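Local coordinates for protein multicopper oxidase (Uncultured bacterium, PDB 4E9X) that probably oxidises substrates one electron at a time at a mononuclear copper and passes the electrons to a copper cluster that reduces dioxygen to water, at residues I15-F26 / W147-Y155. Residues are numbered along the deposited sequence; the frame is centred on the assembly and turned at random.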
ATOM      1  N   ILE A  15      17.984 -23.209   0.828  1.00 10.70           N
ATOM      2  CA  ILE A  15      17.140 -23.197   2.004  1.00 10.20           C
ATOM      3  C   ILE A  15      15.825 -23.853   1.695  1.00 10.16           C
ATOM      4  O   ILE A  15      15.409 -23.864   0.559  1.00 13.32           O
ATOM      5  CB  ILE A  15      16.913 -21.742   2.568  1.00 10.42           C
ATOM      6  CG1 ILE A  15      16.349 -20.827   1.496  1.00 10.77           C
ATOM      7  CG2 ILE A  15      18.217 -21.224   3.150  1.00 12.00           C
ATOM      8  CD1 ILE A  15      15.856 -19.492   2.077  1.00 12.19           C
ATOM      9  N   LYS A  16      15.171 -24.380   2.685  1.00 10.23           N
ATOM     10  CA  LYS A  16      13.819 -24.900   2.480  1.00 10.71           C
ATOM     11  C   LYS A  16      12.838 -23.812   2.867  1.00 10.95           C
ATOM     12  O   LYS A  16      12.772 -23.463   4.030  1.00 12.33           O
ATOM     13  CB  LYS A  16      13.591 -26.151   3.351  1.00 13.81           C
ATOM     14  CG  LYS A  16      12.213 -26.765   3.034  1.00 21.54           C
ATOM     15  CD  LYS A  16      12.031 -28.068   3.729  1.00 26.50           C
ATOM     16  CE  LYS A  16      12.246 -29.351   2.964  1.00 30.64           C
ATOM     17  NZ  LYS A  16      13.069 -29.329   1.743  1.00 34.27           N
ATOM     18  N   VAL A  17      12.130 -23.262   1.898  1.00 10.57           N
ATOM     19  CA  VAL A  17      11.177 -22.179   2.181  1.00 10.57           C
ATOM     20  C   VAL A  17       9.813 -22.751   2.566  1.00 10.64           C
ATOM     21  O   VAL A  17       9.147 -22.230   3.457  1.00 11.00           O
ATOM     22  CB  VAL A  17      11.081 -21.266   0.946  1.00 10.41           C
ATOM     23  CG1 VAL A  17       9.967 -20.196   1.050  1.00 13.79           C
ATOM     24  CG2 VAL A  17      12.371 -20.542   0.700  1.00 12.90           C
ATOM     25  N   ALA A  18       9.388 -23.821   1.859  1.00 11.27           N
ATOM     26  CA  ALA A  18       8.070 -24.394   2.060  1.00 11.73           C
ATOM     27  C   ALA A  18       8.213 -25.916   1.851  1.00 12.34           C
ATOM     28  O   ALA A  18       9.220 -26.311   1.223  1.00 15.33           O
ATOM     29  CB  ALA A  18       7.126 -23.806   1.001  1.00 12.27           C
ATOM     30  N   PRO A  19       7.262 -26.731   2.255  1.00 14.31           N
ATOM     31  CA  PRO A  19       7.280 -28.166   1.916  1.00 16.33           C
ATOM     32  C   PRO A  19       7.414 -28.247   0.392  1.00 18.17           C
ATOM     33  O   PRO A  19       6.652 -27.616  -0.401  1.00 22.99           O
ATOM     34  CB  PRO A  19       5.938 -28.611   2.423  1.00 18.66           C
ATOM     35  CG  PRO A  19       5.686 -27.718   3.617  1.00 16.20           C
ATOM     36  CD  PRO A  19       6.047 -26.372   3.029  1.00 17.20           C
ATOM     37  N   GLY A  20       8.479 -28.954  -0.046  1.00 23.99           N
ATOM     38  CA  GLY A  20       8.723 -29.079  -1.457  1.00 28.43           C
ATOM     39  C   GLY A  20       9.235 -27.906  -2.248  1.00 28.46           C
ATOM     40  O   GLY A  20       9.369 -28.018  -3.483  1.00 33.66           O
ATOM     41  N   LEU A  21       9.542 -26.792  -1.605  1.00 18.89           N
ATOM     42  CA  LEU A  21      10.219 -25.690  -2.249  1.00 14.23           C
ATOM     43  C   LEU A  21      11.549 -25.445  -1.515  1.00 14.23           C
ATOM     44  O   LEU A  21      11.618 -24.833  -0.455  1.00 13.54           O
ATOM     45  CB  LEU A  21       9.384 -24.405  -2.228  1.00 15.88           C
ATOM     46  CG  LEU A  21      10.122 -23.262  -2.935  1.00 14.54           C
ATOM     47  CD1 LEU A  21      10.261 -23.573  -4.421  1.00 21.08           C
ATOM     48  CD2 LEU A  21       9.429 -21.901  -2.698  1.00 17.85           C
ATOM     49  N   ASP A  22      12.612 -25.933  -2.151  1.00 14.95           N
ATOM     50  CA  ASP A  22      14.007 -25.642  -1.816  1.00 15.04           C
ATOM     51  C   ASP A  22      14.487 -24.505  -2.709  1.00 15.11           C
ATOM     52  O   ASP A  22      14.158 -24.534  -3.901  1.00 24.67           O
ATOM     53  CB  ASP A  22      14.846 -26.900  -2.079  1.00 17.43           C
ATOM     54  CG  ASP A  22      14.356 -27.961  -1.081  1.00 21.45           C
ATOM     55  OD1 ASP A  22      14.178 -27.653   0.100  1.00 24.83           O
ATOM     56  OD2 ASP A  22      14.114 -29.106  -1.535  1.00 44.73           O
ATOM     57  N   TYR A  23      15.221 -23.543  -2.207  1.00 11.05           N
ATOM     58  CA  TYR A  23      15.494 -22.327  -2.967  1.00 10.81           C
ATOM     59  C   TYR A  23      16.976 -21.994  -2.876  1.00 11.59           C
ATOM     60  O   TYR A  23      17.531 -21.947  -1.774  1.00 12.08           O
ATOM     61  CB  TYR A  23      14.617 -21.192  -2.411  1.00 12.27           C
ATOM     62  CG  TYR A  23      14.157 -20.223  -3.487  1.00 11.10           C
ATOM     63  CD1 TYR A  23      12.879 -20.381  -4.042  1.00 11.84           C
ATOM     64  CD2 TYR A  23      14.919 -19.168  -3.961  1.00 11.40           C
ATOM     65  CE1 TYR A  23      12.361 -19.566  -5.025  1.00 11.20           C
ATOM     66  CE2 TYR A  23      14.425 -18.327  -4.961  1.00 11.30           C
ATOM     67  CZ  TYR A  23      13.174 -18.525  -5.481  1.00 11.43           C
ATOM     68  OH  TYR A  23      12.688 -17.651  -6.454  1.00 11.65           O
ATOM     69  N   LYS A  24      17.640 -21.766  -3.997  1.00 11.69           N
ATOM     70  CA  LYS A  24      19.031 -21.313  -4.029  1.00 11.76           C
ATOM     71  C   LYS A  24      19.088 -19.836  -3.687  1.00 10.87           C
ATOM     72  O   LYS A  24      18.406 -19.006  -4.298  1.00 12.13           O
ATOM     73  CB  LYS A  24      19.668 -21.550  -5.396  1.00 14.17           C
ATOM     74  CG  LYS A  24      19.890 -23.024  -5.740  1.00 17.93           C
ATOM     75  CD  LYS A  24      20.883 -23.098  -6.885  1.00 26.93           C
ATOM     76  CE  LYS A  24      21.484 -24.450  -7.144  1.00 34.00           C
ATOM     77  NZ  LYS A  24      21.321 -25.598  -6.264  1.00 50.66           N
ATOM     78  N   VAL A  25      19.895 -19.498  -2.696  1.00 10.86           N
ATOM     79  CA  VAL A  25      19.970 -18.159  -2.173  1.00 10.09           C
ATOM     80  C   VAL A  25      21.435 -17.746  -2.029  1.00 10.52           C
ATOM     81  O   VAL A  25      22.344 -18.577  -2.093  1.00 11.14           O
ATOM     82  CB  VAL A  25      19.249 -17.990  -0.821  1.00 10.26           C
ATOM     83  CG1 VAL A  25      17.715 -18.248  -1.057  1.00 12.84           C
ATOM     84  CG2 VAL A  25      19.825 -18.864   0.271  1.00 11.18           C
ATOM     85  N   PHE A  26      21.693 -16.464  -1.846  1.00 10.18           N
ATOM     86  CA  PHE A  26      22.995 -15.941  -1.489  1.00 10.49           C
ATOM     87  C   PHE A  26      22.921 -15.476  -0.032  1.00 10.06           C
ATOM     88  O   PHE A  26      22.608 -14.338   0.253  1.00 13.19           O
ATOM     89  CB  PHE A  26      23.386 -14.787  -2.410  1.00 11.56           C
ATOM     90  CG  PHE A  26      23.587 -15.167  -3.869  1.00 11.54           C
ATOM     91  CD1 PHE A  26      24.519 -16.117  -4.259  1.00 13.07           C
ATOM     92  CD2 PHE A  26      22.817 -14.531  -4.841  1.00 13.52           C
ATOM     93  CE1 PHE A  26      24.724 -16.425  -5.606  1.00 14.04           C
ATOM     94  CE2 PHE A  26      23.013 -14.838  -6.186  1.00 12.36           C
ATOM     95  CZ  PHE A  26      23.982 -15.770  -6.544  1.00 13.50           C
ATOM     96  N   TRP A 147       8.652 -15.292  -3.058  1.00  9.02           N
ATOM     97  CA  TRP A 147       9.525 -16.234  -3.757  1.00  9.41           C
ATOM     98  C   TRP A 147       8.856 -16.622  -5.077  1.00  9.23           C
ATOM     99  O   TRP A 147       7.653 -16.755  -5.134  1.00 10.52           O
ATOM    100  CB  TRP A 147       9.775 -17.516  -2.968  1.00  9.83           C
ATOM    101  CG  TRP A 147      10.274 -17.200  -1.569  1.00  9.77           C
ATOM    102  CD1 TRP A 147       9.468 -16.929  -0.483  1.00  9.13           C
ATOM    103  CD2 TRP A 147      11.613 -17.087  -1.125  1.00 10.08           C
ATOM    104  NE1 TRP A 147      10.258 -16.658   0.635  1.00  9.58           N
ATOM    105  CE2 TRP A 147      11.572 -16.751   0.257  1.00  9.26           C
ATOM    106  CE3 TRP A 147      12.857 -17.230  -1.784  1.00  9.88           C
ATOM    107  CZ2 TRP A 147      12.741 -16.567   1.016  1.00 10.09           C
ATOM    108  CZ3 TRP A 147      13.989 -17.036  -0.987  1.00 11.71           C
ATOM    109  CH2 TRP A 147      13.947 -16.713   0.382  1.00 10.61           C
ATOM    110  N   GLU A 148       9.685 -16.834  -6.099  1.00 11.21           N
ATOM    111  CA  GLU A 148       9.196 -17.225  -7.433  1.00 12.47           C
ATOM    112  C   GLU A 148       9.673 -18.636  -7.720  1.00 11.29           C
ATOM    113  O   GLU A 148      10.859 -18.833  -8.010  1.00 13.16           O
ATOM    114  CB  GLU A 148       9.779 -16.272  -8.482  1.00 12.93           C
ATOM    115  CG  GLU A 148       9.304 -14.843  -8.214  1.00 14.56           C
ATOM    116  CD  GLU A 148      10.114 -13.777  -8.890  1.00 15.03           C
ATOM    117  OE1 GLU A 148      11.011 -14.184  -9.667  1.00 18.82           O
ATOM    118  OE2 GLU A 148       9.933 -12.569  -8.700  1.00 20.34           O
ATOM    119  N   SER A 149       8.822 -19.644  -7.617  1.00 12.43           N
ATOM    120  CA  SER A 149       9.313 -21.017  -7.695  1.00 14.25           C
ATOM    121  C   SER A 149       9.983 -21.335  -9.027  1.00 15.71           C
ATOM    122  O   SER A 149      10.863 -22.224  -9.030  1.00 17.32           O
ATOM    123  CB  SER A 149       8.165 -22.018  -7.430  1.00 15.62           C
ATOM    124  OG  SER A 149       7.211 -22.010  -8.468  1.00 17.78           O
ATOM    125  N   ALA A 150       9.615 -20.653 -10.109  1.00 14.24           N
ATOM    126  CA  ALA A 150      10.241 -21.023 -11.386  1.00 14.91           C
ATOM    127  C   ALA A 150      11.742 -20.802 -11.411  1.00 14.47           C
ATOM    128  O   ALA A 150      12.444 -21.381 -12.242  1.00 16.88           O
ATOM    129  CB  ALA A 150       9.618 -20.217 -12.517  1.00 21.06           C
ATOM    130  N   VAL A 151      12.208 -19.901 -10.553  1.00 13.79           N
ATOM    131  CA  VAL A 151      13.666 -19.627 -10.576  1.00 13.11           C
ATOM    132  C   VAL A 151      14.347 -20.119  -9.322  1.00 13.14           C
ATOM    133  O   VAL A 151      15.478 -19.672  -9.010  1.00 14.39           O
ATOM    134  CB  VAL A 151      13.943 -18.129 -10.815  1.00 13.23           C
ATOM    135  CG1 VAL A 151      13.291 -17.800 -12.156  1.00 17.10           C
ATOM    136  CG2 VAL A 151      13.459 -17.209  -9.676  1.00 14.04           C
ATOM    137  N   ALA A 152      13.727 -21.037  -8.594  1.00 13.82           N
ATOM    138  CA  ALA A 152      14.342 -21.524  -7.363  1.00 13.84           C
ATOM    139  C   ALA A 152      15.739 -22.076  -7.555  1.00 14.44           C
ATOM    140  O   ALA A 152      16.597 -21.982  -6.653  1.00 17.66           O
ATOM    141  CB  ALA A 152      13.447 -22.613  -6.732  1.00 12.02           C
ATOM    142  N   ASP A 153      15.962 -22.741  -8.678  1.00 17.87           N
ATOM    143  CA  ASP A 153      17.186 -23.563  -8.807  1.00 23.22           C
ATOM    144  C   ASP A 153      18.220 -22.882  -9.695  1.00 27.46           C
ATOM    145  O   ASP A 153      19.158 -23.573 -10.145  1.00 42.74           O
ATOM    146  CB  ASP A 153      16.952 -24.948  -9.404  1.00 33.27           C
ATOM    147  CG  ASP A 153      18.061 -25.977  -9.193  1.00 40.54           C
ATOM    148  OD1 ASP A 153      18.967 -25.807  -8.339  1.00 48.05           O
ATOM    149  OD2 ASP A 153      18.059 -27.030  -9.913  1.00 52.55           O
ATOM    150  N   LYS A 154      18.058 -21.584 -10.015  1.00 28.34           N
ATOM    151  CA  LYS A 154      18.965 -20.997 -11.011  1.00 36.51           C
ATOM    152  C   LYS A 154      19.189 -19.527 -10.748  1.00 30.75           C
ATOM    153  O   LYS A 154      18.428 -18.610 -11.022  1.00 32.59           O
ATOM    154  CB  LYS A 154      18.392 -21.239 -12.420  1.00 40.43           C
ATOM    155  CG  LYS A 154      17.027 -20.555 -12.580  1.00 44.39           C
ATOM    156  CD  LYS A 154      15.954 -21.526 -13.032  1.00 50.40           C
ATOM    157  CE  LYS A 154      15.580 -21.203 -14.480  1.00 53.17           C
ATOM    158  NZ  LYS A 154      15.372 -22.427 -15.329  1.00 61.07           N
ATOM    159  N   TYR A 155      20.351 -19.313 -10.169  1.00 21.96           N
ATOM    160  CA  TYR A 155      20.830 -17.966  -9.995  1.00 18.10           C
ATOM    161  C   TYR A 155      20.907 -17.234 -11.333  1.00 20.02           C
ATOM    162  O   TYR A 155      21.162 -17.835 -12.412  1.00 22.66           O
ATOM    163  CB  TYR A 155      22.234 -18.079  -9.391  1.00 19.73           C
ATOM    164  CG  TYR A 155      22.393 -18.575  -7.972  1.00 16.11           C
ATOM    165  CD1 TYR A 155      21.664 -18.083  -6.910  1.00 15.86           C
ATOM    166  CD2 TYR A 155      23.324 -19.583  -7.670  1.00 16.71           C
ATOM    167  CE1 TYR A 155      21.891 -18.601  -5.666  1.00 16.32           C
ATOM    168  CE2 TYR A 155      23.558 -20.110  -6.435  1.00 16.06           C
ATOM    169  CZ  TYR A 155      22.819 -19.594  -5.394  1.00 16.34           C
ATOM    170  OH  TYR A 155      23.004 -20.091  -4.117  1.00 15.45           O
TER
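The ring of Y23 slots into a cleft between W147, at the end of strand 138-147, and A152 in the loop that follows, one on each face. W147 enters edge-on, its six-membered ring 4.9 Å from that of Y23 between centroids and the planes at 65°, an edge-to-face pair; A152 CA sits over the centre of the other face, 3.7 Å from the centroid. At the bottom of the cleft Y23 OH donates to E148 O (2.7 Å) from above the carbonyl plane, while V151 N reaches the same oxygen from the opposite face. With an alanine at Y23, the slot between W147 and A152 would probably be left as a gap and E148 O would lose its hydroxyl donor. V17, with CG1 anti to its backbone N (chi1 172°), lays both methyls over one face of the W147 indole, and W147 NE1 is hydrogen-bonded to S169 OG. Farther along, K24 N meets A152 O almost straight on (2.9 Å, 168°), and K24 NZ forms a salt bridge with D153 OD1 (3.1 Å). Y155 lies between K24 CB on one face and the F26 ring on the other, stacked offset at 4.1 Å between centroids, and its OH donates to V25 O (2.6 Å). F26 in turn packs against the copper ligands H57, H112 and M118. Hairpin against loop, one cupredoxin domain packs on the next, as in multicopper oxidases, beside the mononuclear type 1 copper site.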